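Local structure of TATA-box-binding protein (Sulfolobus acidocaldarius, 1MP9) at residues A[9-14]-A[113-118]; A[35-40]-A[89-94]; A[143-148]-A[172-177]. The protein probably binds the TATA box element of archaeal promoters and acts as a general factor in activating transcription by RNA polymerase. One frame throughout, in Å; residues are numbered along the deposited sequence.

Contact 1 (A[9-14]-A[113-118]); sequences YKAVVN and ANLHVI
His116 and Leu115 leave the end of strand 103-114 on opposite sides of the sheet. His116 lies on the side of Val12 and Asn114. Its phi is positive, so the chain turns in the left-handed region. Its CB points toward segment 9-14, and CG sits beside the backbone N (chi1 -77°). The ring meets Lys10 obliquely, with CD2 of His116 3.3 Å from O of Lys10. NE2 of the same ring lies 4.2 Å from CG2 of Val12. Asn114 ND2 rides over one face of the ring near its rim. The other ring nitrogen, ND1, is hydrogen-bonded to Glu192.

Leu115 goes the other way. Its CG is also beside the backbone N (chi1 -65°), and its CD2 reaches CB of Ala11 at 3.9 Å. Val13 and Ala113 share this side. Val13 touches helix 168-184 there, and Leu115 packs on Met160.

Between the two sides runs the antiparallel backbone of strands 12-23 and 103-114, adjacent central strands whose pairing joins the two TBP repeats. Val12 and Asn114 form a hydrogen-bonded pair, Val13 and Ala113 the non-hydrogen-bonded pair beside it. Asn114 N gives to Val12 O at 2.9 Å, in the carbonyl plane. Val12 N gives to Asn114 O at 3.0 Å, from 27° out of the plane of the Asn114 carbonyl. Each carbonyl also takes a CA-H contact, from Ala113 and Ala11 respectively. Toward the loops a water bridges the two segments, accepting from Lys10 N at 2.8 Å and donating to Leu115 O at 2.7 Å.

The chemistry is divided. Two main-chain bonds join the strand ends and one water links the loops. Ala11, Val13, Ala113 and Leu115 form the apolar side, toward helix 168-184; His116, Asn114 and the apolar Val12 take the other.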
ATOM      1  N   TYR A   9      13.054   0.563 -21.622  1.00 29.85           N
ATOM      2  CA  TYR A   9      12.157  -0.166 -20.736  1.00 28.95           C
ATOM      3  C   TYR A   9      12.737  -1.580 -20.615  1.00 27.17           C
ATOM      4  O   TYR A   9      12.821  -2.308 -21.592  1.00 26.30           O
ATOM      5  CB  TYR A   9      10.740  -0.212 -21.332  1.00 29.47           C
ATOM      6  CG  TYR A   9       9.731  -0.906 -20.442  1.00 29.84           C
ATOM      7  CD1 TYR A   9       9.133  -0.243 -19.375  1.00 31.27           C
ATOM      8  CD2 TYR A   9       9.418  -2.251 -20.640  1.00 29.81           C
ATOM      9  CE1 TYR A   9       8.240  -0.904 -18.523  1.00 32.25           C
ATOM     10  CE2 TYR A   9       8.530  -2.921 -19.803  1.00 31.34           C
ATOM     11  CZ  TYR A   9       7.945  -2.243 -18.750  1.00 31.17           C
ATOM     12  OH  TYR A   9       7.066  -2.909 -17.924  1.00 34.83           O
ATOM     13  N   LYS A  10      13.140  -1.962 -19.411  1.00 25.63           N
ATOM     14  CA  LYS A  10      13.726  -3.279 -19.197  1.00 25.27           C
ATOM     15  C   LYS A  10      13.073  -3.947 -18.001  1.00 23.23           C
ATOM     16  O   LYS A  10      13.632  -4.876 -17.414  1.00 21.60           O
ATOM     17  CB  LYS A  10      15.235  -3.139 -18.933  1.00 27.42           C
ATOM     18  CG  LYS A  10      16.050  -2.515 -20.088  1.00 31.05           C
ATOM     19  CD  LYS A  10      16.223  -3.490 -21.244  1.00 36.63           C
ATOM     20  CE  LYS A  10      16.932  -4.761 -20.791  1.00 38.44           C
ATOM     21  NZ  LYS A  10      16.940  -5.812 -21.856  1.00 43.10           N
ATOM     22  N   ALA A  11      11.890  -3.473 -17.628  1.00 22.40           N
ATOM     23  CA  ALA A  11      11.212  -4.044 -16.462  1.00 22.18           C
ATOM     24  C   ALA A  11      10.755  -5.464 -16.705  1.00 20.63           C
ATOM     25  O   ALA A  11      10.290  -5.797 -17.790  1.00 21.35           O
ATOM     26  CB  ALA A  11      10.029  -3.179 -16.074  1.00 22.97           C
ATOM     27  N   VAL A  12      10.915  -6.300 -15.687  1.00 21.01           N
ATOM     28  CA  VAL A  12      10.533  -7.703 -15.727  1.00 21.40           C
ATOM     29  C   VAL A  12       9.480  -7.937 -14.648  1.00 22.65           C
ATOM     30  O   VAL A  12       9.681  -7.590 -13.467  1.00 21.97           O
ATOM     31  CB  VAL A  12      11.751  -8.610 -15.466  1.00 21.42           C
ATOM     32  CG1 VAL A  12      11.308 -10.085 -15.390  1.00 22.94           C
ATOM     33  CG2 VAL A  12      12.791  -8.405 -16.602  1.00 20.02           C
ATOM     34  N   VAL A  13       8.355  -8.511 -15.070  1.00 21.13           N
ATOM     35  CA  VAL A  13       7.239  -8.778 -14.188  1.00 20.89           C
ATOM     36  C   VAL A  13       7.182 -10.263 -13.839  1.00 21.23           C
ATOM     37  O   VAL A  13       7.356 -11.102 -14.710  1.00 21.02           O
ATOM     38  CB  VAL A  13       5.883  -8.386 -14.863  1.00 22.96           C
ATOM     39  CG1 VAL A  13       4.700  -8.805 -13.952  1.00 22.28           C
ATOM     40  CG2 VAL A  13       5.842  -6.863 -15.136  1.00 22.63           C
ATOM     41  N   ASN A  14       6.947 -10.568 -12.566  1.00 21.32           N
ATOM     42  CA  ASN A  14       6.820 -11.944 -12.113  1.00 24.29           C
ATOM     43  C   ASN A  14       5.548 -12.083 -11.271  1.00 22.90           C
ATOM     44  O   ASN A  14       5.337 -11.295 -10.345  1.00 24.23           O
ATOM     45  CB  ASN A  14       8.030 -12.315 -11.257  1.00 27.12           C
ATOM     46  CG  ASN A  14       8.072 -13.784 -10.932  1.00 32.30           C
ATOM     47  OD1 ASN A  14       8.155 -14.622 -11.836  1.00 37.41           O
ATOM     48  ND2 ASN A  14       8.018 -14.118  -9.642  1.00 34.80           N
ATOM     49  N   ALA A 113       8.087  -6.913  -9.607  1.00 18.99           N
ATOM     50  CA  ALA A 113       8.715  -6.420 -10.810  1.00 19.33           C
ATOM     51  C   ALA A 113      10.087  -5.907 -10.473  1.00 20.20           C
ATOM     52  O   ALA A 113      10.372  -5.544  -9.318  1.00 20.27           O
ATOM     53  CB  ALA A 113       7.907  -5.304 -11.444  1.00 19.34           C
ATOM     54  N   ASN A 114      10.939  -5.901 -11.491  1.00 19.97           N
ATOM     55  CA  ASN A 114      12.279  -5.357 -11.380  1.00 21.46           C
ATOM     56  C   ASN A 114      12.349  -4.321 -12.473  1.00 19.41           C
ATOM     57  O   ASN A 114      12.336  -4.681 -13.660  1.00 19.94           O
ATOM     58  CB  ASN A 114      13.332  -6.399 -11.684  1.00 25.78           C
ATOM     59  CG  ASN A 114      14.230  -6.650 -10.527  1.00 34.55           C
ATOM     60  OD1 ASN A 114      13.791  -7.171  -9.471  1.00 38.09           O
ATOM     61  ND2 ASN A 114      15.511  -6.286 -10.686  1.00 34.85           N
ATOM     62  N   LEU A 115      12.455  -3.052 -12.098  1.00 14.91           N
ATOM     63  CA  LEU A 115      12.525  -1.989 -13.103  1.00 17.97           C
ATOM     64  C   LEU A 115      13.928  -1.895 -13.675  1.00 17.62           C
ATOM     65  O   LEU A 115      14.113  -1.313 -14.720  1.00 16.63           O
ATOM     66  CB  LEU A 115      12.164  -0.633 -12.502  1.00 19.32           C
ATOM     67  CG  LEU A 115      10.729  -0.478 -12.003  1.00 21.98           C
ATOM     68  CD1 LEU A 115      10.574   0.911 -11.370  1.00 22.70           C
ATOM     69  CD2 LEU A 115       9.759  -0.638 -13.154  1.00 20.83           C
ATOM     70  N   HIS A 116      14.912  -2.459 -12.981  1.00 18.32           N
ATOM     71  CA  HIS A 116      16.305  -2.430 -13.466  1.00 18.87           C
ATOM     72  C   HIS A 116      16.920  -1.059 -13.591  1.00 20.06           C
ATOM     73  O   HIS A 116      17.716  -0.775 -14.496  1.00 21.71           O
ATOM     74  CB  HIS A 116      16.422  -3.183 -14.787  1.00 20.04           C
ATOM     75  CG  HIS A 116      16.420  -4.663 -14.611  1.00 19.84           C
ATOM     76  ND1 HIS A 116      17.535  -5.353 -14.196  1.00 20.87           N
ATOM     77  CD2 HIS A 116      15.414  -5.569 -14.666  1.00 19.61           C
ATOM     78  CE1 HIS A 116      17.220  -6.622 -13.998  1.00 20.39           C
ATOM     79  NE2 HIS A 116      15.936  -6.779 -14.273  1.00 21.40           N
ATOM     80  N   VAL A 117      16.533  -0.192 -12.667  1.00 18.59           N
ATOM     81  CA  VAL A 117      17.069   1.151 -12.588  1.00 17.53           C
ATOM     82  C   VAL A 117      16.954   1.461 -11.124  1.00 17.02           C
ATOM     83  O   VAL A 117      16.153   0.849 -10.441  1.00 17.52           O
ATOM     84  CB  VAL A 117      16.178   2.198 -13.325  1.00 19.13           C
ATOM     85  CG1 VAL A 117      16.122   1.882 -14.769  1.00 17.91           C
ATOM     86  CG2 VAL A 117      14.743   2.225 -12.677  1.00 14.31           C
ATOM     87  N   ILE A 118      17.739   2.410 -10.647  1.00 17.56           N
ATOM     88  CA  ILE A 118      17.638   2.837  -9.272  1.00 19.81           C
ATOM     89  C   ILE A 118      16.559   3.931  -9.236  1.00 20.11           C
ATOM     90  O   ILE A 118      16.488   4.742 -10.143  1.00 19.65           O
ATOM     91  CB  ILE A 118      18.991   3.417  -8.780  1.00 19.82           C
ATOM     92  CG1 ILE A 118      19.918   2.248  -8.407  1.00 21.63           C
ATOM     93  CG2 ILE A 118      18.802   4.368  -7.597  1.00 19.39           C
ATOM     94  CD1 ILE A 118      21.334   2.702  -7.931  1.00 23.11           C
TER
HETATM   95  O   HOH W   1      13.057  -0.493 -17.053  1.00 40.81           O

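Contact 2 (A[35-40]-A[89-94]); sequences RSVPNV and KTLKKY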
ATOM      1  N   ARG A  35     -14.480 -35.613   7.194  1.00 32.39           N
ATOM      2  CA  ARG A  35     -14.444 -37.050   7.463  1.00 35.46           C
ATOM      3  C   ARG A  35     -14.294 -37.842   6.166  1.00 34.49           C
ATOM      4  O   ARG A  35     -13.591 -38.851   6.133  1.00 35.41           O
ATOM      5  CB  ARG A  35     -15.715 -37.516   8.213  1.00 37.33           C
ATOM      6  CG  ARG A  35     -15.882 -36.940   9.630  1.00 39.78           C
ATOM      7  CD  ARG A  35     -17.120 -37.520  10.351  1.00 42.81           C
ATOM      8  NE  ARG A  35     -16.987 -38.961  10.536  1.00 43.59           N
ATOM      9  CZ  ARG A  35     -16.315 -39.522  11.537  1.00 45.14           C
ATOM     10  NH1 ARG A  35     -15.725 -38.764  12.455  1.00 44.13           N
ATOM     11  NH2 ARG A  35     -16.197 -40.845  11.599  1.00 46.28           N
ATOM     12  N   SER A  36     -14.943 -37.387   5.098  1.00 34.48           N
ATOM     13  CA  SER A  36     -14.864 -38.100   3.830  1.00 35.30           C
ATOM     14  C   SER A  36     -13.545 -37.959   3.093  1.00 35.21           C
ATOM     15  O   SER A  36     -13.010 -38.941   2.573  1.00 36.75           O
ATOM     16  CB  SER A  36     -15.990 -37.667   2.898  1.00 36.37           C
ATOM     17  OG  SER A  36     -17.215 -38.190   3.354  1.00 40.22           O
ATOM     18  N   VAL A  37     -13.025 -36.741   3.034  1.00 33.52           N
ATOM     19  CA  VAL A  37     -11.771 -36.476   2.337  1.00 33.24           C
ATOM     20  C   VAL A  37     -10.595 -36.623   3.290  1.00 32.82           C
ATOM     21  O   VAL A  37     -10.553 -36.025   4.355  1.00 33.21           O
ATOM     22  CB  VAL A  37     -11.745 -35.041   1.745  1.00 31.75           C
ATOM     23  CG1 VAL A  37     -10.476 -34.819   0.945  1.00 30.72           C
ATOM     24  CG2 VAL A  37     -12.981 -34.809   0.886  1.00 31.33           C
ATOM     25  N   PRO A  38      -9.612 -37.429   2.908  1.00 34.32           N
ATOM     26  CA  PRO A  38      -8.452 -37.619   3.769  1.00 34.36           C
ATOM     27  C   PRO A  38      -7.543 -36.402   3.870  1.00 35.53           C
ATOM     28  O   PRO A  38      -7.438 -35.587   2.943  1.00 34.95           O
ATOM     29  CB  PRO A  38      -7.745 -38.807   3.125  1.00 34.31           C
ATOM     30  CG  PRO A  38      -8.000 -38.604   1.688  1.00 35.69           C
ATOM     31  CD  PRO A  38      -9.462 -38.159   1.634  1.00 34.50           C
ATOM     32  N   ASN A  39      -6.902 -36.294   5.024  1.00 36.20           N
ATOM     33  CA  ASN A  39      -5.940 -35.247   5.303  1.00 38.22           C
ATOM     34  C   ASN A  39      -6.331 -33.792   5.049  1.00 37.38           C
ATOM     35  O   ASN A  39      -5.530 -33.023   4.513  1.00 39.15           O
ATOM     36  CB  ASN A  39      -4.637 -35.574   4.564  1.00 40.85           C
ATOM     37  CG  ASN A  39      -4.108 -36.972   4.907  1.00 44.24           C
ATOM     38  OD1 ASN A  39      -3.730 -37.258   6.060  1.00 45.38           O
ATOM     39  ND2 ASN A  39      -4.098 -37.851   3.916  1.00 45.35           N
ATOM     40  N   VAL A  40      -7.550 -33.412   5.406  1.00 34.33           N
ATOM     41  CA  VAL A  40      -7.955 -32.021   5.264  1.00 31.83           C
ATOM     42  C   VAL A  40      -8.229 -31.546   6.680  1.00 31.91           C
ATOM     43  O   VAL A  40      -8.319 -32.344   7.611  1.00 31.60           O
ATOM     44  CB  VAL A  40      -9.233 -31.833   4.397  1.00 31.87           C
ATOM     45  CG1 VAL A  40      -8.937 -32.222   2.942  1.00 29.73           C
ATOM     46  CG2 VAL A  40     -10.417 -32.640   4.982  1.00 29.93           C
ATOM     47  N   LYS A  89     -11.632 -32.810  -8.757  1.00 39.48           N
ATOM     48  CA  LYS A  89     -11.574 -34.250  -9.005  1.00 41.01           C
ATOM     49  C   LYS A  89     -11.633 -34.993  -7.664  1.00 40.56           C
ATOM     50  O   LYS A  89     -12.434 -35.920  -7.479  1.00 37.98           O
ATOM     51  CB  LYS A  89     -10.287 -34.617  -9.754  1.00 42.58           C
ATOM     52  CG  LYS A  89     -10.292 -36.032 -10.350  1.00 45.36           C
ATOM     53  CD  LYS A  89      -9.034 -36.349 -11.179  1.00 47.68           C
ATOM     54  CE  LYS A  89      -9.184 -37.703 -11.899  1.00 49.37           C
ATOM     55  NZ  LYS A  89      -8.045 -38.112 -12.798  1.00 51.01           N
ATOM     56  N   THR A  90     -10.801 -34.561  -6.721  1.00 39.90           N
ATOM     57  CA  THR A  90     -10.764 -35.200  -5.399  1.00 39.25           C
ATOM     58  C   THR A  90     -12.081 -35.081  -4.641  1.00 38.72           C
ATOM     59  O   THR A  90     -12.626 -36.082  -4.161  1.00 37.44           O
ATOM     60  CB  THR A  90      -9.659 -34.611  -4.530  1.00 39.23           C
ATOM     61  OG1 THR A  90      -8.422 -34.709  -5.226  1.00 38.57           O
ATOM     62  CG2 THR A  90      -9.537 -35.377  -3.216  1.00 40.09           C
ATOM     63  N   LEU A  91     -12.595 -33.863  -4.516  1.00 37.76           N
ATOM     64  CA  LEU A  91     -13.856 -33.689  -3.820  1.00 37.71           C
ATOM     65  C   LEU A  91     -14.876 -34.656  -4.425  1.00 39.12           C
ATOM     66  O   LEU A  91     -15.698 -35.240  -3.709  1.00 38.06           O
ATOM     67  CB  LEU A  91     -14.356 -32.256  -3.952  1.00 37.24           C
ATOM     68  CG  LEU A  91     -13.387 -31.224  -3.393  1.00 36.65           C
ATOM     69  CD1 LEU A  91     -14.028 -29.859  -3.480  1.00 36.40           C
ATOM     70  CD2 LEU A  91     -13.014 -31.585  -1.949  1.00 37.39           C
ATOM     71  N   LYS A  92     -14.805 -34.826  -5.742  1.00 39.10           N
ATOM     72  CA  LYS A  92     -15.712 -35.735  -6.433  1.00 40.90           C
ATOM     73  C   LYS A  92     -15.410 -37.176  -6.017  1.00 40.87           C
ATOM     74  O   LYS A  92     -16.301 -37.892  -5.593  1.00 40.48           O
ATOM     75  CB  LYS A  92     -15.582 -35.597  -7.965  1.00 40.61           C
ATOM     76  CG  LYS A  92     -16.177 -34.317  -8.557  1.00 40.82           C
ATOM     77  CD  LYS A  92     -16.411 -34.447 -10.058  1.00 43.87           C
ATOM     78  CE  LYS A  92     -15.168 -34.942 -10.802  1.00 46.00           C
ATOM     79  NZ  LYS A  92     -15.370 -35.193 -12.283  1.00 48.07           N
ATOM     80  N   LYS A  93     -14.151 -37.589  -6.130  1.00 41.37           N
ATOM     81  CA  LYS A  93     -13.767 -38.936  -5.758  1.00 42.42           C
ATOM     82  C   LYS A  93     -14.265 -39.307  -4.366  1.00 43.71           C
ATOM     83  O   LYS A  93     -14.444 -40.486  -4.056  1.00 43.92           O
ATOM     84  CB  LYS A  93     -12.248 -39.094  -5.811  1.00 43.07           C
ATOM     85  CG  LYS A  93     -11.704 -40.293  -5.036  1.00 43.95           C
ATOM     86  CD  LYS A  93     -10.223 -40.462  -5.341  1.00 46.15           C
ATOM     87  CE  LYS A  93      -9.458 -41.237  -4.264  1.00 47.67           C
ATOM     88  NZ  LYS A  93      -9.927 -42.642  -4.073  1.00 50.55           N
ATOM     89  N   TYR A  94     -14.500 -38.317  -3.518  1.00 43.24           N
ATOM     90  CA  TYR A  94     -14.972 -38.631  -2.184  1.00 42.57           C
ATOM     91  C   TYR A  94     -16.386 -38.192  -1.844  1.00 42.70           C
ATOM     92  O   TYR A  94     -16.714 -38.010  -0.672  1.00 42.22           O
ATOM     93  CB  TYR A  94     -13.993 -38.096  -1.155  1.00 42.12           C
ATOM     94  CG  TYR A  94     -12.668 -38.814  -1.174  1.00 41.55           C
ATOM     95  CD1 TYR A  94     -12.561 -40.134  -0.728  1.00 41.96           C
ATOM     96  CD2 TYR A  94     -11.513 -38.173  -1.615  1.00 42.12           C
ATOM     97  CE1 TYR A  94     -11.333 -40.795  -0.719  1.00 41.40           C
ATOM     98  CE2 TYR A  94     -10.278 -38.823  -1.610  1.00 42.11           C
ATOM     99  CZ  TYR A  94     -10.198 -40.130  -1.157  1.00 43.37           C
ATOM    100  OH  TYR A  94      -8.970 -40.749  -1.098  1.00 44.61           O
TER
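Pro38 lies over one face of the Tyr94 ring. Its CD is 3.7 Å from the centroid of that ring and 23° off the normal, a CH-pi contact over the face. Pro38 CG continues toward the hydroxyl end, 3.6 Å from OH of Tyr94. The two side chains cross at about a right angle. Ser36 O approaches the Tyr94 ring obliquely, 3.5 Å from CD1. Val37 packs beside the root of the tyrosine, its CG2 4.0 Å from CB of Tyr94. The same methyl lies 4.3 Å from CD2 of Leu91.

The tyrosine is held from the helix that precedes it as well. Lys93 CG lies over the centre of the opposite ring face, and Thr90 CG2 meets the ring edge in plane. The ring is thus sandwiched between Pro38 and the aliphatic part of Lys93. Further out, Phe52 of strand 50-54 touches both Val37 and Thr90. Thr90 OG1 is satisfied within its helix by Arg86 O.

Val37 and Tyr94 are each the first residue to leave a helix. The arrangement joins the C-terminal ends of helices 30-36 and 77-93 against the outer strand of the sheet, in the alpha+beta fold of a TBP repeat.

Contact 3 (A[143-148]-A[172-177]); sequences YRMDEP and HKAVKK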
ATOM      1  N   TYR A 143       2.359   3.735  -3.635  1.00 18.54           N
ATOM      2  CA  TYR A 143       1.587   4.512  -4.592  1.00 20.49           C
ATOM      3  C   TYR A 143       0.230   3.829  -4.840  1.00 20.15           C
ATOM      4  O   TYR A 143       0.161   2.646  -5.211  1.00 20.69           O
ATOM      5  CB  TYR A 143       2.377   4.614  -5.905  1.00 22.26           C
ATOM      6  CG  TYR A 143       1.741   5.491  -6.943  1.00 23.87           C
ATOM      7  CD1 TYR A 143       1.910   6.870  -6.902  1.00 28.42           C
ATOM      8  CD2 TYR A 143       0.954   4.952  -7.952  1.00 25.38           C
ATOM      9  CE1 TYR A 143       1.304   7.707  -7.852  1.00 30.46           C
ATOM     10  CE2 TYR A 143       0.337   5.771  -8.910  1.00 27.92           C
ATOM     11  CZ  TYR A 143       0.521   7.153  -8.855  1.00 30.03           C
ATOM     12  OH  TYR A 143      -0.040   7.991  -9.798  1.00 31.23           O
ATOM     13  N   ARG A 144      -0.841   4.553  -4.576  1.00 18.99           N
ATOM     14  CA  ARG A 144      -2.186   4.030  -4.786  1.00 19.91           C
ATOM     15  C   ARG A 144      -2.588   4.521  -6.185  1.00 21.53           C
ATOM     16  O   ARG A 144      -2.823   5.724  -6.405  1.00 20.01           O
ATOM     17  CB  ARG A 144      -3.136   4.585  -3.723  1.00 18.01           C
ATOM     18  CG  ARG A 144      -4.553   3.974  -3.841  1.00 18.33           C
ATOM     19  CD  ARG A 144      -5.455   4.435  -2.708  1.00 19.96           C
ATOM     20  NE  ARG A 144      -6.812   3.863  -2.810  1.00 19.16           N
ATOM     21  CZ  ARG A 144      -7.645   3.660  -1.789  1.00 23.17           C
ATOM     22  NH1 ARG A 144      -7.290   3.949  -0.528  1.00 19.51           N
ATOM     23  NH2 ARG A 144      -8.873   3.202  -2.046  1.00 24.95           N
ATOM     24  N   MET A 145      -2.635   3.590  -7.129  1.00 19.96           N
ATOM     25  CA  MET A 145      -2.938   3.907  -8.529  1.00 22.38           C
ATOM     26  C   MET A 145      -4.415   3.699  -8.799  1.00 23.39           C
ATOM     27  O   MET A 145      -5.026   2.784  -8.237  1.00 22.42           O
ATOM     28  CB  MET A 145      -2.122   2.994  -9.451  1.00 21.53           C
ATOM     29  CG  MET A 145      -2.245   3.288 -10.967  1.00 24.48           C
ATOM     30  SD  MET A 145      -0.976   2.360 -11.910  1.00 22.49           S
ATOM     31  CE  MET A 145       0.417   3.597 -11.802  1.00 21.01           C
ATOM     32  N   ASP A 146      -4.980   4.554  -9.646  1.00 26.00           N
ATOM     33  CA  ASP A 146      -6.407   4.461  -9.970  1.00 28.90           C
ATOM     34  C   ASP A 146      -6.658   3.644 -11.224  1.00 28.06           C
ATOM     35  O   ASP A 146      -7.571   2.835 -11.246  1.00 27.13           O
ATOM     36  CB  ASP A 146      -6.997   5.855 -10.104  1.00 33.02           C
ATOM     37  CG  ASP A 146      -7.041   6.573  -8.774  1.00 38.26           C
ATOM     38  OD1 ASP A 146      -7.079   7.820  -8.770  1.00 40.70           O
ATOM     39  OD2 ASP A 146      -7.041   5.876  -7.722  1.00 40.37           O
ATOM     40  N   GLU A 147      -5.822   3.808 -12.246  1.00 26.96           N
ATOM     41  CA  GLU A 147      -6.006   3.031 -13.460  1.00 28.30           C
ATOM     42  C   GLU A 147      -4.705   2.387 -13.912  1.00 26.46           C
ATOM     43  O   GLU A 147      -3.803   3.073 -14.385  1.00 27.23           O
ATOM     44  CB  GLU A 147      -6.578   3.924 -14.591  1.00 33.01           C
ATOM     45  CG  GLU A 147      -8.097   4.052 -14.582  1.00 40.74           C
ATOM     46  CD  GLU A 147      -8.647   4.985 -15.678  1.00 47.33           C
ATOM     47  OE1 GLU A 147      -8.107   4.976 -16.822  1.00 49.08           O
ATOM     48  OE2 GLU A 147      -9.636   5.721 -15.395  1.00 48.77           O
ATOM     49  N   PRO A 148      -4.567   1.063 -13.723  1.00 25.45           N
ATOM     50  CA  PRO A 148      -5.559   0.174 -13.109  1.00 22.80           C
ATOM     51  C   PRO A 148      -5.623   0.443 -11.603  1.00 23.12           C
ATOM     52  O   PRO A 148      -4.789   1.157 -11.065  1.00 20.28           O
ATOM     53  CB  PRO A 148      -4.995  -1.203 -13.392  1.00 25.88           C
ATOM     54  CG  PRO A 148      -3.494  -0.959 -13.282  1.00 23.35           C
ATOM     55  CD  PRO A 148      -3.332   0.321 -14.065  1.00 24.92           C
ATOM     56  N   HIS A 172       0.898  -5.592 -15.889  1.00 19.82           N
ATOM     57  CA  HIS A 172       1.876  -5.031 -16.806  1.00 19.90           C
ATOM     58  C   HIS A 172       1.621  -3.584 -17.150  1.00 18.75           C
ATOM     59  O   HIS A 172       2.564  -2.816 -17.362  1.00 16.75           O
ATOM     60  CB  HIS A 172       1.975  -5.855 -18.092  1.00 20.46           C
ATOM     61  CG  HIS A 172       2.728  -7.126 -17.920  1.00 18.85           C
ATOM     62  ND1 HIS A 172       2.153  -8.275 -17.412  1.00 23.19           N
ATOM     63  CD2 HIS A 172       4.004  -7.447 -18.229  1.00 18.36           C
ATOM     64  CE1 HIS A 172       3.043  -9.253 -17.431  1.00 19.95           C
ATOM     65  NE2 HIS A 172       4.174  -8.775 -17.927  1.00 22.77           N
ATOM     66  N   LYS A 173       0.361  -3.196 -17.221  1.00 18.59           N
ATOM     67  CA  LYS A 173       0.071  -1.801 -17.512  1.00 20.19           C
ATOM     68  C   LYS A 173       0.541  -0.891 -16.371  1.00 17.84           C
ATOM     69  O   LYS A 173       1.132   0.176 -16.590  1.00 17.94           O
ATOM     70  CB  LYS A 173      -1.425  -1.572 -17.678  1.00 21.11           C
ATOM     71  CG  LYS A 173      -1.755  -0.089 -17.852  1.00 22.15           C
ATOM     72  CD  LYS A 173      -3.242   0.117 -18.132  1.00 23.53           C
ATOM     73  CE  LYS A 173      -3.599   1.614 -18.225  1.00 25.80           C
ATOM     74  NZ  LYS A 173      -5.068   1.722 -18.510  1.00 28.19           N
ATOM     75  N   ALA A 174       0.278  -1.306 -15.145  1.00 17.01           N
ATOM     76  CA  ALA A 174       0.687  -0.485 -14.011  1.00 17.36           C
ATOM     77  C   ALA A 174       2.220  -0.317 -13.943  1.00 15.83           C
ATOM     78  O   ALA A 174       2.711   0.768 -13.640  1.00 16.77           O
ATOM     79  CB  ALA A 174       0.149  -1.113 -12.713  1.00 16.75           C
ATOM     80  N   VAL A 175       2.963  -1.383 -14.220  1.00 16.01           N
ATOM     81  CA  VAL A 175       4.430  -1.314 -14.149  1.00 17.74           C
ATOM     82  C   VAL A 175       4.968  -0.347 -15.201  1.00 17.38           C
ATOM     83  O   VAL A 175       5.711   0.557 -14.868  1.00 19.20           O
ATOM     84  CB  VAL A 175       5.079  -2.753 -14.306  1.00 17.98           C
ATOM     85  CG1 VAL A 175       6.601  -2.647 -14.394  1.00 19.45           C
ATOM     86  CG2 VAL A 175       4.693  -3.625 -13.093  1.00 16.22           C
ATOM     87  N   LYS A 176       4.584  -0.518 -16.470  1.00 18.79           N
ATOM     88  CA  LYS A 176       5.037   0.399 -17.518  1.00 20.77           C
ATOM     89  C   LYS A 176       4.609   1.835 -17.206  1.00 19.07           C
ATOM     90  O   LYS A 176       5.341   2.771 -17.491  1.00 20.79           O
ATOM     91  CB  LYS A 176       4.488   0.031 -18.919  1.00 21.68           C
ATOM     92  CG  LYS A 176       4.974   1.061 -19.982  1.00 26.63           C
ATOM     93  CD  LYS A 176       4.413   0.898 -21.396  1.00 32.39           C
ATOM     94  CE  LYS A 176       4.794   2.122 -22.322  1.00 31.75           C
ATOM     95  NZ  LYS A 176       6.251   2.436 -22.288  1.00 31.35           N
ATOM     96  N   LYS A 177       3.418   2.010 -16.643  1.00 19.33           N
ATOM     97  CA  LYS A 177       2.942   3.355 -16.335  1.00 20.49           C
ATOM     98  C   LYS A 177       3.798   4.079 -15.296  1.00 19.76           C
ATOM     99  O   LYS A 177       4.202   5.215 -15.516  1.00 20.79           O
ATOM    100  CB  LYS A 177       1.488   3.297 -15.844  1.00 23.30           C
ATOM    101  CG  LYS A 177       0.757   4.654 -15.755  1.00 24.30           C
ATOM    102  CD  LYS A 177      -0.762   4.392 -15.578  1.00 26.07           C
ATOM    103  CE  LYS A 177      -1.520   5.620 -15.060  1.00 30.36           C
ATOM    104  NZ  LYS A 177      -3.006   5.393 -15.053  1.00 26.10           N
TER
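Glu147 O is the polar atom held best, and one bond grips it across the contact. Lys177 NZ donates to Glu147 O at 2.5 Å, a very short hydrogen bond in the carbonyl plane. The lysine chain is extended, with CG anti to the backbone N (chi1 -168°), and spans from helix to loop. The Glu147 carboxylate stays apart, its OE1 4.8 Å from NZ of Lys173.

Beside this bond, Met145 SD and Pro148 CG each come within 3.7 Å of Ala174 CB. The Met145 chain bends at SD (chi3 -87°), so its CE crosses the Lys177 stem obliquely, 4.0 Å from CD of that residue. An alanine in place of Met145 lacks SD and CE, and would probably leave the helix less firmly packed on the sheet. Pro148 follows a cis peptide bond; Lys173 slides past it.

Both Met145 and Ala174 touch Val150 where the long helix of the second TBP repeat packs on the sheet. Asp146 forms a salt bridge with Arg149 of the second subunit. Helix 168-184 is tied to strand 141-145 and its loop by apolar packing and the Lys177 bond, and the nearby carboxylate would probably favour charged lysines.

Overall arrangement
Contacts 1 and 3 are neighbours, with centres 14 Å apart. They touch where Tyr9, Ala11 and Val13 meet helix 168-184. Contact 2 lies on the other side of the chain's centre, its centre 42 Å from that of contact 1 and 41 Å from that of contact 3. Contact 2 falls within repeat 1 and contact 3 within repeat 2. Contact 1 pairs the strands 12-23 and 103-114, which lie side by side in the middle of the sheet. Along the chain, contact 1 opens first, contact 2 forms and closes, contact 1 then closes, and contact 3 follows. The two repeats are thus joined through one continuous sheet, as in the TBP saddle.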